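Local coordinates for protein CsuE (Acinetobacter baumannii, PDB 6FJY) that forms the tip adhesin subunit of archaic chaperone-usher Csu pili and probably attaches Acinetobacter baumannii to surfaces during biofilm formation, at residues Gly23-Gln28 / Tyr107-Ala112; Gln54-Phe59 / Gln122-Leu127; Thr64-Asn69 / Gln114-Gly119; Pro118-Ala123 / Ser172-Val177. One frame throughout, in Å; residues are numbered along the deposited sequence.

Contact 1 of 4, residues Gly23-Gln28 / Tyr107-Ala112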
loop_
_atom_site.group_PDB
_atom_site.type_symbol
_atom_site.label_atom_id
_atom_site.label_comp_id
_atom_site.label_asym_id
_atom_site.label_seq_id
_atom_site.Cartn_x
_atom_site.Cartn_y
_atom_site.Cartn_z
ATOM N N GLY D 23 6.185 5.945 13.032
ATOM C CA GLY D 23 5.228 7.018 12.860
ATOM C C GLY D 23 5.261 7.522 11.436
ATOM O O GLY D 23 5.446 6.764 10.477
ATOM N N GLU D 24 5.090 8.830 11.296
ATOM C CA GLU D 24 5.217 9.486 10.002
ATOM C C GLU D 24 5.384 10.966 10.280
ATOM O O GLU D 24 4.566 11.558 10.988
ATOM C CB GLU D 24 4.002 9.224 9.122
ATOM C CG GLU D 24 3.950 10.074 7.874
ATOM C CD GLU D 24 4.353 9.321 6.637
ATOM O OE1 GLU D 24 5.280 8.485 6.708
ATOM O OE2 GLU D 24 3.728 9.566 5.580
ATOM N N ASN D 25 6.452 11.550 9.760
ATOM C CA ASN D 25 6.759 12.951 9.977
ATOM C C ASN D 25 6.831 13.651 8.627
ATOM O O ASN D 25 7.257 13.055 7.631
ATOM C CB ASN D 25 8.086 13.113 10.757
ATOM C CG ASN D 25 8.050 12.447 12.136
ATOM O OD1 ASN D 25 7.003 12.367 12.773
ATOM N ND2 ASN D 25 9.199 11.976 12.600
ATOM N N SER D 26 6.384 14.905 8.595
ATOM C CA SER D 26 6.508 15.767 7.422
ATOM C C SER D 26 5.865 15.125 6.186
ATOM O O SER D 26 6.532 14.727 5.231
ATOM C CB SER D 26 7.984 16.110 7.169
ATOM O OG SER D 26 8.159 16.834 5.965
ATOM N N SER D 27 4.535 15.037 6.226
ATOM C CA SER D 27 3.753 14.707 5.039
ATOM C C SER D 27 3.152 16.005 4.515
ATOM O O SER D 27 2.208 16.546 5.098
ATOM C CB SER D 27 2.679 13.667 5.337
ATOM O OG SER D 27 3.222 12.361 5.347
ATOM N N GLN D 28 3.703 16.492 3.411
ATOM C CA GLN D 28 3.370 17.804 2.881
ATOM C C GLN D 28 2.000 17.789 2.221
ATOM O O GLN D 28 1.708 16.922 1.393
ATOM C CB GLN D 28 4.438 18.231 1.885
ATOM C CG GLN D 28 4.081 19.391 1.004
ATOM C CD GLN D 28 5.287 19.868 0.214
ATOM O OE1 GLN D 28 6.419 19.431 0.456
ATOM N NE2 GLN D 28 5.052 20.765 -0.734
ATOM N N TYR D 107 2.098 20.622 6.896
ATOM C CA TYR D 107 2.616 19.281 7.103
ATOM C C TYR D 107 1.776 18.569 8.149
ATOM O O TYR D 107 1.386 19.162 9.160
ATOM C CB TYR D 107 4.104 19.310 7.527
ATOM C CG TYR D 107 5.005 19.984 6.504
ATOM C CD1 TYR D 107 5.585 19.259 5.469
ATOM C CD2 TYR D 107 5.255 21.354 6.562
ATOM C CE1 TYR D 107 6.400 19.883 4.530
ATOM C CE2 TYR D 107 6.066 21.985 5.623
ATOM C CZ TYR D 107 6.635 21.247 4.615
ATOM O OH TYR D 107 7.435 21.871 3.687
ATOM N N ILE D 108 1.498 17.296 7.892
ATOM C CA ILE D 108 0.888 16.408 8.867
ATOM C C ILE D 108 1.982 15.576 9.525
ATOM O O ILE D 108 2.822 14.969 8.846
ATOM C CB ILE D 108 -0.174 15.505 8.221
ATOM C CG1 ILE D 108 -1.296 16.345 7.616
ATOM C CG2 ILE D 108 -0.739 14.553 9.248
ATOM C CD1 ILE D 108 -2.450 15.521 7.085
ATOM N N ARG D 109 1.963 15.544 10.846
ATOM C CA ARG D 109 2.854 14.720 11.651
ATOM C C ARG D 109 2.007 13.689 12.386
ATOM O O ARG D 109 1.172 14.048 13.224
ATOM C CB ARG D 109 3.647 15.580 12.641
ATOM C CG ARG D 109 4.696 14.809 13.434
ATOM C CD ARG D 109 5.502 15.715 14.356
ATOM N NE ARG D 109 6.360 16.645 13.622
ATOM C CZ ARG D 109 7.009 17.662 14.186
ATOM N NH1 ARG D 109 6.905 17.885 15.492
ATOM N NH2 ARG D 109 7.768 18.455 13.444
ATOM N N LEU D 110 2.215 12.414 12.069
ATOM C CA LEU D 110 1.643 11.330 12.848
ATOM C C LEU D 110 2.662 10.871 13.885
ATOM O O LEU D 110 3.713 10.332 13.503
ATOM C CB LEU D 110 1.249 10.180 11.946
ATOM C CG LEU D 110 0.111 10.529 10.993
ATOM C CD1 LEU D 110 -0.226 9.368 10.082
ATOM C CD2 LEU D 110 -1.097 10.937 11.789
ATOM N N PRO D 111 2.420 11.085 15.176
ATOM C CA PRO D 111 3.344 10.578 16.196
ATOM C C PRO D 111 3.496 9.066 16.133
ATOM O O PRO D 111 2.525 8.334 15.930
ATOM C CB PRO D 111 2.689 11.013 17.509
ATOM C CG PRO D 111 1.897 12.222 17.140
ATOM C CD PRO D 111 1.415 11.996 15.744
ATOM N N ALA D 112 4.730 8.603 16.342
ATOM C CA ALA D 112 5.010 7.176 16.394
ATOM C C ALA D 112 4.330 6.538 17.598
ATOM O O ALA D 112 3.927 7.212 18.551
ATOM C CB ALA D 112 6.518 6.913 16.452
#
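Tyr107 of strand 103-110 lies against Gln28 of strand 24-31 as a non-hydrogen-bonded pair, its CG anti to the carbonyl carbon (chi1 -59°), so that ring and glutamine lie side by side, pointing the same way. Tyr107 CE1 lies 3.7 Å from Gln28 CB, while CD1 is 3.6 Å from Ser26 OG, both approaching obliquely. The backbone adds a CA-H...O contact to Ser27 O.

Ile108 pairs with Ser27 through two backbone hydrogen bonds. Its N donates to Ser27 O at 3.0 Å from above the carbonyl plane, and its O accepts Ser27 N at 3.1 Å on an in-plane lone pair. The Ile108 side chain turns to the face shared with Leu110, where it meets Leu173 of strand 167-184.

Between Ile108 and Leu110 the antiparallel register slips by one residue, a beta bulge on the 24-28 side in the N-terminal part of this Ig-like, beta-sandwich adhesin. Ser26, with positive phi, takes up the extra length. Arg109 lies at this irregularity; its chain is extended as far as CD, then bends and crosses Asn25 obliquely.

Regular pairing resumes at Leu110, whose N reaches Glu24 O at 2.7 Å, nearly along the C=O axis although the N-H is bent (136°). Leu110 O takes Glu24 N in return at 3.0 Å. Glu24 CB and Leu110 CB stand 4.1 Å apart, but the Glu24 chain bends at chi2 and leads its carboxylate away. Beyond Pro111, Ala112 CA comes within 3.5 Å of Gly23 CA, an approach possible because Gly23, with positive phi just after helix 16-21, carries no side chain.

Contact 2 of 4, residues Gln54-Phe59 / Gln122-Leu127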
loop_
_atom_site.group_PDB
_atom_site.type_symbol
_atom_site.label_atom_id
_atom_site.label_comp_id
_atom_site.label_asym_id
_atom_site.label_seq_id
_atom_site.Cartn_x
_atom_site.Cartn_y
_atom_site.Cartn_z
ATOM N N GLN D 54 -11.055 26.511 11.813
ATOM C CA GLN D 54 -11.394 25.145 12.182
ATOM C C GLN D 54 -10.184 24.246 11.989
ATOM O O GLN D 54 -9.472 24.343 10.984
ATOM C CB GLN D 54 -12.570 24.614 11.360
ATOM C CG GLN D 54 -13.910 25.197 11.762
ATOM C CD GLN D 54 -15.084 24.391 11.242
ATOM O OE1 GLN D 54 -15.045 23.860 10.131
ATOM N NE2 GLN D 54 -16.132 24.285 12.052
ATOM N N MET D 55 -9.962 23.367 12.960
ATOM C CA MET D 55 -8.845 22.437 12.912
ATOM C C MET D 55 -9.222 21.215 13.733
ATOM O O MET D 55 -10.132 21.263 14.563
ATOM C CB MET D 55 -7.561 23.080 13.448
ATOM C CG MET D 55 -6.263 22.432 12.999
ATOM S SD MET D 55 -4.886 23.042 13.969
ATOM C CE MET D 55 -5.541 22.781 15.598
ATOM N N SER D 56 -8.511 20.118 13.485
ATOM C CA SER D 56 -8.669 18.915 14.292
ATOM C C SER D 56 -7.411 18.081 14.141
ATOM O O SER D 56 -6.991 17.793 13.017
ATOM C CB SER D 56 -9.906 18.104 13.873
ATOM O OG SER D 56 -10.164 17.049 14.794
ATOM N N ASN D 57 -6.806 17.720 15.268
ATOM C CA ASN D 57 -5.702 16.774 15.287
ATOM C C ASN D 57 -6.185 15.333 15.337
ATOM O O ASN D 57 -5.358 14.417 15.347
ATOM C CB ASN D 57 -4.778 17.059 16.476
ATOM C CG ASN D 57 -4.119 18.430 16.396
ATOM O OD1 ASN D 57 -3.219 18.658 15.586
ATOM N ND2 ASN D 57 -4.557 19.345 17.249
ATOM N N SER D 58 -7.497 15.113 15.342
ATOM C CA SER D 58 -8.089 13.787 15.460
ATOM C C SER D 58 -8.702 13.380 14.125
ATOM O O SER D 58 -9.523 14.116 13.565
ATOM C CB SER D 58 -9.145 13.759 16.567
ATOM O OG SER D 58 -9.815 12.511 16.600
ATOM N N PHE D 59 -8.301 12.212 13.628
ATOM C CA PHE D 59 -8.838 11.617 12.412
ATOM C C PHE D 59 -9.533 10.312 12.772
ATOM O O PHE D 59 -8.996 9.511 13.542
ATOM C CB PHE D 59 -7.730 11.336 11.387
ATOM C CG PHE D 59 -7.060 12.568 10.843
ATOM C CD1 PHE D 59 -6.395 13.447 11.683
ATOM C CD2 PHE D 59 -7.069 12.827 9.486
ATOM C CE1 PHE D 59 -5.778 14.572 11.180
ATOM C CE2 PHE D 59 -6.449 13.949 8.977
ATOM C CZ PHE D 59 -5.802 14.819 9.824
ATOM N N GLN D 122 -10.686 10.008 8.591
ATOM C CA GLN D 122 -11.082 11.348 8.182
ATOM C C GLN D 122 -10.955 12.301 9.360
ATOM O O GLN D 122 -11.445 12.007 10.454
ATOM C CB GLN D 122 -12.518 11.351 7.664
ATOM C CG GLN D 122 -12.917 12.642 6.973
ATOM C CD GLN D 122 -12.180 12.841 5.663
ATOM O OE1 GLN D 122 -11.841 13.964 5.290
ATOM N NE2 GLN D 122 -11.932 11.743 4.953
ATOM N N ALA D 123 -10.296 13.436 9.139
ATOM C CA ALA D 123 -10.202 14.446 10.182
ATOM C C ALA D 123 -11.602 14.848 10.633
ATOM O O ALA D 123 -12.550 14.856 9.847
ATOM C CB ALA D 123 -9.424 15.667 9.685
ATOM N N ASP D 124 -11.733 15.137 11.922
ATOM C CA ASP D 124 -13.054 15.336 12.500
ATOM C C ASP D 124 -13.619 16.706 12.159
ATOM O O ASP D 124 -14.840 16.879 12.129
ATOM C CB ASP D 124 -12.990 15.128 14.013
ATOM C CG ASP D 124 -12.680 13.692 14.378
ATOM O OD1 ASP D 124 -13.053 12.802 13.593
ATOM O OD2 ASP D 124 -12.062 13.455 15.433
ATOM N N SER D 125 -12.747 17.675 11.899
ATOM C CA SER D 125 -13.116 18.992 11.433
ATOM C C SER D 125 -12.220 19.378 10.267
ATOM O O SER D 125 -11.031 19.040 10.248
ATOM C CB SER D 125 -12.986 20.039 12.542
ATOM O OG SER D 125 -13.456 21.297 12.091
ATOM N N PRO D 126 -12.762 20.076 9.279
ATOM C CA PRO D 126 -11.941 20.522 8.152
ATOM C C PRO D 126 -10.967 21.610 8.575
ATOM O O PRO D 126 -11.079 22.231 9.635
ATOM C CB PRO D 126 -12.969 21.038 7.146
ATOM C CG PRO D 126 -14.165 21.388 7.979
ATOM C CD PRO D 126 -14.188 20.413 9.107
ATOM N N LEU D 127 -9.974 21.819 7.716
ATOM C CA LEU D 127 -8.982 22.869 7.905
ATOM C C LEU D 127 -9.504 24.164 7.284
ATOM O O LEU D 127 -9.618 24.274 6.058
ATOM C CB LEU D 127 -7.662 22.457 7.276
ATOM C CG LEU D 127 -6.353 22.762 7.998
ATOM C CD1 LEU D 127 -5.212 22.822 6.965
ATOM C CD2 LEU D 127 -6.439 24.024 8.812
#
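Phe59 and Ala123 form an antiparallel non-hydrogen-bonded pair where strand 58-61 meets strand 119-136, and the phenyl group of Phe59 carries the apolar half of the contact. Phe59 CB lies 3.9 Å from Gln122 O. With CG anti to the carbonyl carbon (chi1 -66°), the ring swings across the neighbouring strand, and CG comes close to Ala123 CA. Next along the ring, Phe59 CD2 comes to 3.3 Å from Ala123 N. Phe59 CE2 is 3.5 Å from Ala123 CB, and CZ also borders that methyl. The methyl therefore sits over one ring face in a CH-pi contact, 3.6 Å from the Phe59 ring centroid to Ala123 CB, 17° from the normal. In the plane of the ring, Asn57 O lies at its edge.

Past Ala123 the second strand gives way to a loop, and the chemistry turns polar. Asp124 N donates to Ser58 O at 2.9 Å, nearly along the C=O axis, and Ser56 OG also gives its hydrogen to Ser58 O, on an in-plane lone pair, so this carbonyl is gripped twice. The Ser58 hydroxyl, OG, donates in turn to Asp124 OD2 at 2.7 Å, meeting the carboxylate from above its plane, and OD1 is hydrogen-bonded to Thr60 OG1. Farther along, Gln54 lies side by side with Pro126, Gln54 OE1 3.4 Å from Pro126 CG.

With each carboxylate oxygen hydrogen-bonded to a hydroxyl, Asp124 is held at both ends of its flat group, an arrangement consistent with an ionised side chain that ties the loop after Ala123 to strand 58-61.

Contact 3 of 4, residues Thr64-Asn69 / Gln114-Gly119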
loop_
_atom_site.group_PDB
_atom_site.type_symbol
_atom_site.label_atom_id
_atom_site.label_comp_id
_atom_site.label_asym_id
_atom_site.label_seq_id
_atom_site.Cartn_x
_atom_site.Cartn_y
_atom_site.Cartn_z
ATOM N N THR D 64 -14.627 1.586 12.450
ATOM C CA THR D 64 -14.213 1.028 13.727
ATOM C C THR D 64 -14.352 2.006 14.878
ATOM O O THR D 64 -14.333 1.583 16.039
ATOM C CB THR D 64 -12.764 0.558 13.641
ATOM O OG1 THR D 64 -11.915 1.684 13.394
ATOM C CG2 THR D 64 -12.608 -0.433 12.513
ATOM N N GLY D 65 -14.488 3.295 14.593
ATOM C CA GLY D 65 -14.380 4.289 15.632
ATOM C C GLY D 65 -12.973 4.516 16.125
ATOM O O GLY D 65 -12.775 5.333 17.031
ATOM N N GLU D 66 -11.991 3.811 15.569
ATOM C CA GLU D 66 -10.602 4.079 15.901
ATOM C C GLU D 66 -10.208 5.462 15.404
ATOM O O GLU D 66 -10.693 5.939 14.374
ATOM C CB GLU D 66 -9.683 3.021 15.291
ATOM C CG GLU D 66 -9.887 1.622 15.848
ATOM C CD GLU D 66 -9.100 0.572 15.089
ATOM O OE1 GLU D 66 -8.028 0.154 15.577
ATOM O OE2 GLU D 66 -9.554 0.174 13.996
ATOM N N LYS D 67 -9.322 6.111 16.154
ATOM C CA LYS D 67 -8.963 7.496 15.897
ATOM C C LYS D 67 -7.454 7.641 15.917
ATOM O O LYS D 67 -6.802 7.250 16.889
ATOM C CB LYS D 67 -9.592 8.445 16.930
ATOM C CG LYS D 67 -11.104 8.343 17.051
ATOM C CD LYS D 67 -11.681 9.477 17.894
ATOM C CE LYS D 67 -13.200 9.373 18.008
ATOM N NZ LYS D 67 -13.884 10.721 18.082
ATOM N N LEU D 68 -6.905 8.192 14.846
ATOM C CA LEU D 68 -5.506 8.579 14.825
ATOM C C LEU D 68 -5.368 10.008 15.330
ATOM O O LEU D 68 -6.301 10.812 15.243
ATOM C CB LEU D 68 -4.926 8.477 13.414
ATOM C CG LEU D 68 -4.575 7.104 12.860
ATOM C CD1 LEU D 68 -4.278 7.238 11.386
ATOM C CD2 LEU D 68 -3.374 6.527 13.603
ATOM N N ASN D 69 -4.183 10.326 15.839
ATOM C CA ASN D 69 -3.876 11.664 16.317
ATOM C C ASN D 69 -2.706 12.206 15.513
ATOM O O ASN D 69 -1.634 11.599 15.481
ATOM C CB ASN D 69 -3.573 11.655 17.815
ATOM C CG ASN D 69 -4.803 11.335 18.642
ATOM O OD1 ASN D 69 -4.790 10.427 19.473
ATOM N ND2 ASN D 69 -5.886 12.073 18.399
ATOM N N GLN D 114 1.507 4.639 17.366
ATOM C CA GLN D 114 0.068 4.551 17.146
ATOM C C GLN D 114 -0.229 3.304 16.325
ATOM O O GLN D 114 0.203 3.198 15.171
ATOM C CB GLN D 114 -0.458 5.798 16.437
ATOM C CG GLN D 114 -0.170 7.110 17.149
ATOM C CD GLN D 114 -1.029 8.259 16.616
ATOM O OE1 GLN D 114 -2.249 8.128 16.486
ATOM N NE2 GLN D 114 -0.391 9.379 16.289
ATOM N N SER D 115 -0.966 2.370 16.917
ATOM C CA SER D 115 -1.302 1.098 16.289
ATOM C C SER D 115 -2.794 1.092 15.994
ATOM O O SER D 115 -3.610 1.123 16.921
ATOM C CB SER D 115 -0.916 -0.077 17.191
ATOM O OG SER D 115 -1.245 -1.319 16.592
ATOM N N VAL D 116 -3.145 1.054 14.706
ATOM C CA VAL D 116 -4.530 1.196 14.270
ATOM C C VAL D 116 -4.764 0.316 13.048
ATOM O O VAL D 116 -3.831 -0.049 12.329
ATOM C CB VAL D 116 -4.879 2.675 13.967
ATOM C CG1 VAL D 116 -4.679 3.003 12.482
ATOM C CG2 VAL D 116 -6.282 2.985 14.413
ATOM N N SER D 117 -6.030 -0.033 12.822
ATOM C CA SER D 117 -6.384 -0.932 11.736
ATOM C C SER D 117 -6.329 -0.206 10.393
ATOM O O SER D 117 -6.486 1.016 10.336
ATOM C CB SER D 117 -7.781 -1.506 11.951
ATOM O OG SER D 117 -8.762 -0.486 11.932
ATOM N N PRO D 118 -6.081 -0.934 9.303
ATOM C CA PRO D 118 -6.126 -0.302 7.982
ATOM C C PRO D 118 -7.531 0.189 7.668
ATOM O O PRO D 118 -8.530 -0.398 8.088
ATOM C CB PRO D 118 -5.698 -1.425 7.028
ATOM C CG PRO D 118 -5.019 -2.429 7.879
ATOM C CD PRO D 118 -5.673 -2.346 9.223
ATOM N N GLY D 119 -7.590 1.274 6.922
ATOM C CA GLY D 119 -8.844 1.913 6.588
ATOM C C GLY D 119 -8.609 3.388 6.343
ATOM O O GLY D 119 -7.487 3.884 6.412
#
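An ST turn at Thr64-Glu66 and the loop leading into strand 119-136 meet at the surface of the Ig-like beta sandwich. Thr64 OG1 accepts Glu66 N at 3.0 Å and hands its own hydrogen to Glu66 OE2, on the anti lone pair. The syn lone pair of the same oxygen, Glu66 OE2, takes Ser117 OG, modelled very short at 2.3 Å. Glu66 OE1 receives a weak hydrogen bond from Ser117 N. Two hydroxyls thus grip OE2 and fix the rotation of the carboxylate.

The loop runs roughly antiparallel to strand 67-73 without backbone pairing; side chains span the gap, several of them bonding to backbone groups of the other segment. Val116 fills the middle, Val116 CG2 3.5 Å from Glu66 CB as the two chains slide past each other in opposite directions. The Leu68 and Val116 side chains cross obliquely, Val116 CG1 3.9 Å from Leu68 CD2, beside the ring of Tyr121.

At the far end Gln114 imitates a neighbouring strand. Gln114 OE1 accepts Asn69 N at 3.0 Å on a lone pair, and Gln114 NE2 donates to Asn69 O at 2.7 Å, almost straight (171°) and within the amide plane. NE2 also bonds Pro111 O.

Contact 4 of 4, residues Pro118-Ala123 / Ser172-Val177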
loop_
_atom_site.group_PDB
_atom_site.type_symbol
_atom_site.label_atom_id
_atom_site.label_comp_id
_atom_site.label_asym_id
_atom_site.label_seq_id
_atom_site.Cartn_x
_atom_site.Cartn_y
_atom_site.Cartn_z
ATOM N N PRO D 118 -6.081 -0.934 9.303
ATOM C CA PRO D 118 -6.126 -0.302 7.982
ATOM C C PRO D 118 -7.531 0.189 7.668
ATOM O O PRO D 118 -8.530 -0.398 8.088
ATOM C CB PRO D 118 -5.698 -1.425 7.028
ATOM C CG PRO D 118 -5.019 -2.429 7.879
ATOM C CD PRO D 118 -5.673 -2.346 9.223
ATOM N N GLY D 119 -7.590 1.274 6.922
ATOM C CA GLY D 119 -8.844 1.913 6.588
ATOM C C GLY D 119 -8.609 3.388 6.343
ATOM O O GLY D 119 -7.487 3.884 6.412
ATOM N N VAL D 120 -9.701 4.084 6.049
ATOM C CA VAL D 120 -9.637 5.525 5.840
ATOM C C VAL D 120 -9.935 6.227 7.156
ATOM O O VAL D 120 -10.775 5.781 7.948
ATOM C CB VAL D 120 -10.597 5.975 4.727
ATOM C CG1 VAL D 120 -12.045 5.733 5.131
ATOM C CG2 VAL D 120 -10.360 7.432 4.405
ATOM N N TYR D 121 -9.213 7.314 7.406
ATOM C CA TYR D 121 -9.280 8.033 8.669
ATOM C C TYR D 121 -9.473 9.509 8.355
ATOM O O TYR D 121 -8.541 10.178 7.896
ATOM C CB TYR D 121 -8.023 7.779 9.502
ATOM C CG TYR D 121 -7.988 6.389 10.111
ATOM C CD1 TYR D 121 -7.751 5.269 9.327
ATOM C CD2 TYR D 121 -8.196 6.200 11.467
ATOM C CE1 TYR D 121 -7.731 3.999 9.874
ATOM C CE2 TYR D 121 -8.172 4.933 12.024
ATOM C CZ TYR D 121 -7.940 3.833 11.220
ATOM O OH TYR D 121 -7.915 2.571 11.775
ATOM N N GLN D 122 -10.686 10.008 8.591
ATOM C CA GLN D 122 -11.082 11.348 8.182
ATOM C C GLN D 122 -10.955 12.301 9.360
ATOM O O GLN D 122 -11.445 12.007 10.454
ATOM C CB GLN D 122 -12.518 11.351 7.664
ATOM C CG GLN D 122 -12.917 12.642 6.973
ATOM C CD GLN D 122 -12.180 12.841 5.663
ATOM O OE1 GLN D 122 -11.841 13.964 5.290
ATOM N NE2 GLN D 122 -11.932 11.743 4.953
ATOM N N ALA D 123 -10.296 13.436 9.139
ATOM C CA ALA D 123 -10.202 14.446 10.182
ATOM C C ALA D 123 -11.602 14.848 10.633
ATOM O O ALA D 123 -12.550 14.856 9.847
ATOM C CB ALA D 123 -9.424 15.667 9.685
ATOM N N SER D 172 -10.379 19.452 3.257
ATOM C CA SER D 172 -10.548 18.238 4.035
ATOM C C SER D 172 -9.245 17.449 4.042
ATOM O O SER D 172 -8.610 17.274 2.998
ATOM C CB SER D 172 -11.671 17.376 3.466
ATOM O OG SER D 172 -11.699 16.115 4.114
ATOM N N LEU D 173 -8.856 16.975 5.216
ATOM C CA LEU D 173 -7.654 16.178 5.386
ATOM C C LEU D 173 -8.051 14.740 5.685
ATOM O O LEU D 173 -8.961 14.487 6.483
ATOM C CB LEU D 173 -6.779 16.730 6.516
ATOM C CG LEU D 173 -5.853 17.928 6.280
ATOM C CD1 LEU D 173 -6.539 19.068 5.538
ATOM C CD2 LEU D 173 -5.319 18.421 7.614
ATOM N N SER D 174 -7.367 13.801 5.035
ATOM C CA SER D 174 -7.646 12.386 5.201
ATOM C C SER D 174 -6.334 11.615 5.246
ATOM O O SER D 174 -5.337 12.010 4.636
ATOM C CB SER D 174 -8.537 11.854 4.072
ATOM O OG SER D 174 -8.917 10.516 4.322
ATOM N N ILE D 175 -6.350 10.513 5.991
ATOM C CA ILE D 175 -5.200 9.634 6.159
ATOM C C ILE D 175 -5.661 8.207 5.902
ATOM O O ILE D 175 -6.603 7.729 6.545
ATOM C CB ILE D 175 -4.585 9.748 7.567
ATOM C CG1 ILE D 175 -4.072 11.160 7.823
ATOM C CG2 ILE D 175 -3.474 8.703 7.771
ATOM C CD1 ILE D 175 -3.657 11.392 9.271
ATOM N N THR D 176 -5.003 7.530 4.967
ATOM C CA THR D 176 -5.338 6.158 4.610
ATOM C C THR D 176 -4.244 5.235 5.147
ATOM O O THR D 176 -3.105 5.265 4.672
ATOM C CB THR D 176 -5.497 6.002 3.098
ATOM O OG1 THR D 176 -6.566 6.838 2.636
ATOM C CG2 THR D 176 -5.808 4.561 2.752
ATOM N N VAL D 177 -4.605 4.421 6.126
ATOM C CA VAL D 177 -3.727 3.420 6.704
ATOM C C VAL D 177 -3.846 2.156 5.869
ATOM O O VAL D 177 -4.953 1.640 5.667
ATOM C CB VAL D 177 -4.106 3.154 8.169
ATOM C CG1 VAL D 177 -3.104 2.250 8.829
ATOM C CG2 VAL D 177 -4.240 4.481 8.925
#
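Tyr121 has CG anti to the carbonyl carbon (chi1 -74°) and Val177 has CG1 anti to the backbone N (chi1 -173°), which leaves Val177 CG2 directed at the tyrosine ring. The two side chains cross obliquely, with Val177 CG2 3.6 Å from Tyr121 CD1 and just as near CE1. Ile175 O lies at the ring edge, 3.3 Å from Tyr121 CB, and Gly119 O is also at the edge, in the ring plane. The Tyr121 hydroxyl finds its main partner in Ser117 O.

Beneath these side chains the strands 119-136 and 167-184 run antiparallel. Gly119 N and Val177 O join at 2.9 Å on a lone pair, and Val177 N returns a bond to Gly119 O nearly along the C=O axis. Tyr121 N reaches Ile175 O at 2.8 Å, though its N-H is bent (133°); Ile175 N is answered by Tyr121 O. The series ends with Ala123 N on Leu173 O at 3.2 Å.

The other face carries Val120, Gln122, Ser174 and Thr176. Val120 CG2 touches Ser174 OG at 3.4 Å, and Val120 also packs on Ile229 of the CsuC chaperone. Gln122, bent at chi2, folds its amide back toward Ser172 and Ser174.

The pairing separates two environments: Tyr121, Ile175 and Val177 turn into the apolar interior of the sandwich with Phe59 and Leu68, while the reverse, Val120 apart, is mostly polar. Alternate residues bond across the pair, while Gln122 and Ser174 turn their backbone groups to the outer neighbours Thr60 and strand 9-15, as expected for inner strands of an Ig-like sheet.

Contacts 1 and 4 are antiparallel strand pairs, partly buried, the first broken by a bulge, the second unbroken, and their apolar side chains meet across the sandwich interior: Leu110 packs on Ile175 and Ile108 on Leu173. Contacts 2 and 3 lie at the surface, where strands give way to loops, and depend more on side-chain polar bonds to hydroxyls, carboxylates and one amide. Contacts 2 and 4 share strand 119-136, flanked by strand 58-61 on one edge and strand 167-184 on the other, with Phe59 reaching across to Leu173 and Ile175. Contact 3 adds strand 67-73, the neighbour of 58-61 and 103-110; its Leu68 touches Val177 of contact 4, and its Asn69 meets Pro111 of contact 1.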